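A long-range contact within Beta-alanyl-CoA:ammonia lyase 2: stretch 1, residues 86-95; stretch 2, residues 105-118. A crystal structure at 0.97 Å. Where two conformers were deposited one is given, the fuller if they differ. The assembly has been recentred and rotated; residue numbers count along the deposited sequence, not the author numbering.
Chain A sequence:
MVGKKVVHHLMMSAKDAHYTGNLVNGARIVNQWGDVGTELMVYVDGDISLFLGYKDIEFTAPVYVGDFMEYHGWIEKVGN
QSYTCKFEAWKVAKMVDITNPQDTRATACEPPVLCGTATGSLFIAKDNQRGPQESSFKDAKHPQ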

# COMPACT_ATOMS: atom_id res chain seq x y z
N LYS A 86 7.90 -4.85 -26.96
CA LYS A 86 8.32 -3.44 -26.85
C LYS A 86 7.34 -2.71 -26.01
O LYS A 86 6.13 -2.97 -26.05
CB LYS A 86 8.47 -2.79 -28.21
CG LYS A 86 9.60 -3.47 -29.04
CD LYS A 86 10.65 -2.46 -29.46
N PHE A 87 7.86 -1.71 -25.26
CA PHE A 87 7.06 -0.97 -24.30
C PHE A 87 7.39 0.53 -24.42
O PHE A 87 8.52 0.95 -24.71
CB PHE A 87 7.37 -1.40 -22.88
CG PHE A 87 7.10 -2.87 -22.63
CD1 PHE A 87 5.82 -3.30 -22.31
CD2 PHE A 87 8.10 -3.82 -22.73
CE1 PHE A 87 5.55 -4.64 -22.08
CE2 PHE A 87 7.83 -5.15 -22.51
CZ PHE A 87 6.55 -5.55 -22.17
N GLU A 88 6.40 1.35 -24.12
CA GLU A 88 6.52 2.79 -24.03
C GLU A 88 5.69 3.32 -22.85
O GLU A 88 4.72 2.67 -22.42
CB GLU A 88 6.02 3.50 -25.29
CG GLU A 88 6.69 3.08 -26.56
CD GLU A 88 6.06 3.66 -27.82
OE1 GLU A 88 4.88 4.10 -27.78
OE2 GLU A 88 6.77 3.65 -28.86
N ALA A 89 6.07 4.49 -22.34
CA ALA A 89 5.30 5.17 -21.30
C ALA A 89 5.16 6.63 -21.73
O ALA A 89 6.15 7.25 -22.14
CB ALA A 89 5.99 5.09 -19.96
N TRP A 90 3.94 7.15 -21.65
CA TRP A 90 3.57 8.47 -22.13
C TRP A 90 2.78 9.22 -21.07
O TRP A 90 1.88 8.67 -20.45
CB TRP A 90 2.66 8.34 -23.35
CG TRP A 90 3.29 7.69 -24.54
CD1 TRP A 90 3.26 6.41 -24.92
CD2 TRP A 90 4.08 8.40 -25.53
NE1 TRP A 90 3.98 6.25 -26.13
CE2 TRP A 90 4.48 7.44 -26.49
CE3 TRP A 90 4.46 9.75 -25.69
CZ2 TRP A 90 5.25 7.82 -27.58
CZ3 TRP A 90 5.23 10.12 -26.79
CH2 TRP A 90 5.62 9.13 -27.72
N LYS A 91 3.08 10.51 -20.90
CA LYS A 91 2.34 11.40 -20.00
C LYS A 91 1.31 12.17 -20.80
O LYS A 91 1.70 12.82 -21.81
CB LYS A 91 3.32 12.33 -19.31
CG LYS A 91 2.69 13.17 -18.20
CD LYS A 91 3.70 14.16 -17.59
CE LYS A 91 4.99 13.51 -17.13
NZ LYS A 91 5.71 14.39 -16.18
N VAL A 92 0.08 12.13 -20.37
CA VAL A 92 -1.04 12.75 -21.06
C VAL A 92 -1.67 13.91 -20.32
O VAL A 92 -2.48 14.65 -20.95
CB VAL A 92 -2.12 11.71 -21.50
CG1 VAL A 92 -1.45 10.64 -22.36
CG2 VAL A 92 -2.84 11.12 -20.33
N ALA A 93 -1.37 14.11 -19.05
CA ALA A 93 -1.91 15.26 -18.29
C ALA A 93 -1.03 15.39 -17.05
O ALA A 93 -0.34 14.42 -16.67
CB ALA A 93 -3.36 15.09 -17.95
N LYS A 94 -1.11 16.53 -16.39
CA LYS A 94 -0.19 16.79 -15.26
C LYS A 94 -0.72 17.99 -14.46
O LYS A 94 -1.51 18.82 -14.99
CB LYS A 94 1.22 17.09 -15.72
CG LYS A 94 1.29 18.30 -16.65
CD LYS A 94 2.65 18.65 -17.16
CE LYS A 94 2.70 20.07 -17.74
N MET A 95 -0.27 18.14 -13.23
CA MET A 95 -0.45 19.36 -12.49
C MET A 95 0.37 20.49 -13.12
O MET A 95 1.48 20.25 -13.61
CB MET A 95 0.02 19.22 -11.03
CG MET A 95 -0.65 18.09 -10.26
SD MET A 95 -2.45 18.15 -10.15
CE MET A 95 -2.76 19.66 -9.26
N ARG A 105 -4.50 23.60 -10.23
CA ARG A 105 -4.51 23.69 -11.67
C ARG A 105 -3.82 22.50 -12.31
O ARG A 105 -2.77 22.05 -11.85
CB ARG A 105 -3.81 24.98 -12.14
CG ARG A 105 -4.46 26.25 -11.68
CD ARG A 105 -3.69 27.49 -12.16
NE ARG A 105 -2.36 27.50 -11.59
CZ ARG A 105 -1.26 28.02 -12.15
NH1 ARG A 105 -1.29 28.61 -13.35
NH2 ARG A 105 -0.09 27.91 -11.54
N ALA A 106 -4.38 22.03 -13.42
CA ALA A 106 -3.82 20.90 -14.15
C ALA A 106 -4.16 21.07 -15.62
O ALA A 106 -5.09 21.83 -15.98
CB ALA A 106 -4.35 19.57 -13.59
N THR A 107 -3.42 20.42 -16.50
CA THR A 107 -3.60 20.56 -17.91
C THR A 107 -3.26 19.25 -18.62
O THR A 107 -2.71 18.34 -18.05
CB THR A 107 -2.81 21.75 -18.45
OG1 THR A 107 -3.25 22.05 -19.78
CG2 THR A 107 -1.33 21.50 -18.46
N ALA A 108 -3.61 19.20 -19.90
CA ALA A 108 -3.25 18.12 -20.76
C ALA A 108 -1.86 18.27 -21.26
O ALA A 108 -1.32 19.39 -21.30
CB ALA A 108 -4.24 18.01 -21.91
N CYS A 109 -1.24 17.16 -21.68
CA CYS A 109 -0.02 17.10 -22.45
C CYS A 109 -0.41 16.69 -23.88
O CYS A 109 -0.66 15.51 -24.14
CB CYS A 109 1.01 16.13 -21.88
SG CYS A 109 1.40 16.37 -20.15
N GLU A 110 -0.53 17.71 -24.72
CA GLU A 110 -0.96 17.45 -26.09
C GLU A 110 0.02 18.18 -26.97
O GLU A 110 -0.10 19.45 -27.04
CB GLU A 110 -2.44 17.88 -26.26
CG GLU A 110 -3.13 17.66 -27.55
CD GLU A 110 -4.62 17.90 -27.70
OE1 GLU A 110 -5.24 18.61 -26.88
OE2 GLU A 110 -5.22 17.47 -28.74
N PRO A 111 1.04 17.54 -27.55
CA PRO A 111 1.18 16.13 -27.64
C PRO A 111 1.67 15.49 -26.33
O PRO A 111 2.29 16.11 -25.48
CB PRO A 111 2.23 15.90 -28.71
CG PRO A 111 3.18 17.06 -28.54
CD PRO A 111 2.20 18.21 -28.25
N PRO A 112 1.46 14.19 -26.22
CA PRO A 112 1.89 13.50 -25.02
C PRO A 112 3.40 13.43 -24.94
O PRO A 112 4.11 13.45 -25.94
CB PRO A 112 1.28 12.10 -25.18
CG PRO A 112 1.07 11.95 -26.64
CD PRO A 112 0.83 13.33 -27.21
N VAL A 113 3.90 13.36 -23.71
CA VAL A 113 5.35 13.43 -23.43
C VAL A 113 5.87 12.03 -23.19
O VAL A 113 5.36 11.31 -22.32
CB VAL A 113 5.63 14.33 -22.22
CG1 VAL A 113 7.06 14.24 -21.82
CG2 VAL A 113 5.18 15.76 -22.52
N LEU A 114 6.91 11.65 -23.92
CA LEU A 114 7.52 10.35 -23.76
C LEU A 114 8.29 10.27 -22.44
O LEU A 114 9.20 11.07 -22.20
CB LEU A 114 8.50 10.06 -24.88
CG LEU A 114 9.14 8.64 -24.85
CD1 LEU A 114 8.14 7.54 -25.10
CD2 LEU A 114 10.28 8.63 -25.88
N CYS A 115 7.97 9.27 -21.62
CA CYS A 115 8.58 9.08 -20.30
C CYS A 115 9.44 7.82 -20.24
O CYS A 115 10.26 7.71 -19.30
CB CYS A 115 7.55 9.05 -19.19
SG CYS A 115 6.64 10.59 -19.02
N GLY A 116 9.30 6.87 -21.14
CA GLY A 116 10.15 5.71 -21.08
C GLY A 116 9.92 4.80 -22.30
O GLY A 116 8.86 4.81 -22.89
N THR A 117 10.96 4.02 -22.57
CA THR A 117 10.87 2.94 -23.55
C THR A 117 11.63 1.74 -23.01
O THR A 117 12.52 1.85 -22.17
CB THR A 117 11.47 3.36 -24.90
OG1 THR A 117 12.86 3.64 -24.72
CG2 THR A 117 10.80 4.51 -25.52
N ALA A 118 11.30 0.55 -23.54
CA ALA A 118 12.01 -0.65 -23.16
C ALA A 118 11.73 -1.78 -24.19
O ALA A 118 10.70 -1.77 -24.85
CB ALA A 118 11.58 -1.19 -21.81
O HOH W 1 -3.00 14.24 -24.32

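Stretch 2 runs antiparallel to the strand 86-95, and the pairing buries 963 Å² in all. At its start, Met95 CE packs 3.5 Å from Arg105 O, while Ala106 CB lies 4.2 Å from Met95 SD, an apolar contact between two buried residues. Thr107 and Lys94 exchange two backbone hydrogen bonds, N to O in each direction at 2.9 Å. Ala108 then pairs with Ala93 at a non-hydrogen-bonded position, where the CA atoms of Ala108 and Ala93 lie 4.0 Å apart.

Cys109 N donates to Val92 O (2.9 Å), nearly linearly, and its side chain points toward stretch 1, bringing Cys109 CB to 3.4 Å from Lys91 O. The chain then turns a corner at Glu110 and Pro111, neither touching stretch 1, with a cis peptide before Pro111. Pro112 returns to contact, its CB 4.0 Å from Trp90 CE3. Val113 and Lys91 restore reciprocal bonding (Lys91 N to Val113 O, 2.8 Å; Val113 N to Lys91 O, 3.0 Å).

Leu114 places CD1 over the Trp90 six-membered ring, 3.8 Å from its centroid; Trp90 NE1 is held by Glu88 OE1 (2.9 Å). A bulge follows: Ala89 O accepts from Cys115 N (2.8 Å) and, weakly, Gly116 N (3.3 Å), and Ala89 N donates to Gly116 O (2.9 Å). Beyond Thr117, Ala118 pairs with Phe87, with Phe87 N donating to Ala118 O (2.9 Å) and Ala118 N to Phe87 O (3.0 Å); the CB atoms of Phe87 and Ala118 are 4.3 Å apart, and both residues are buried.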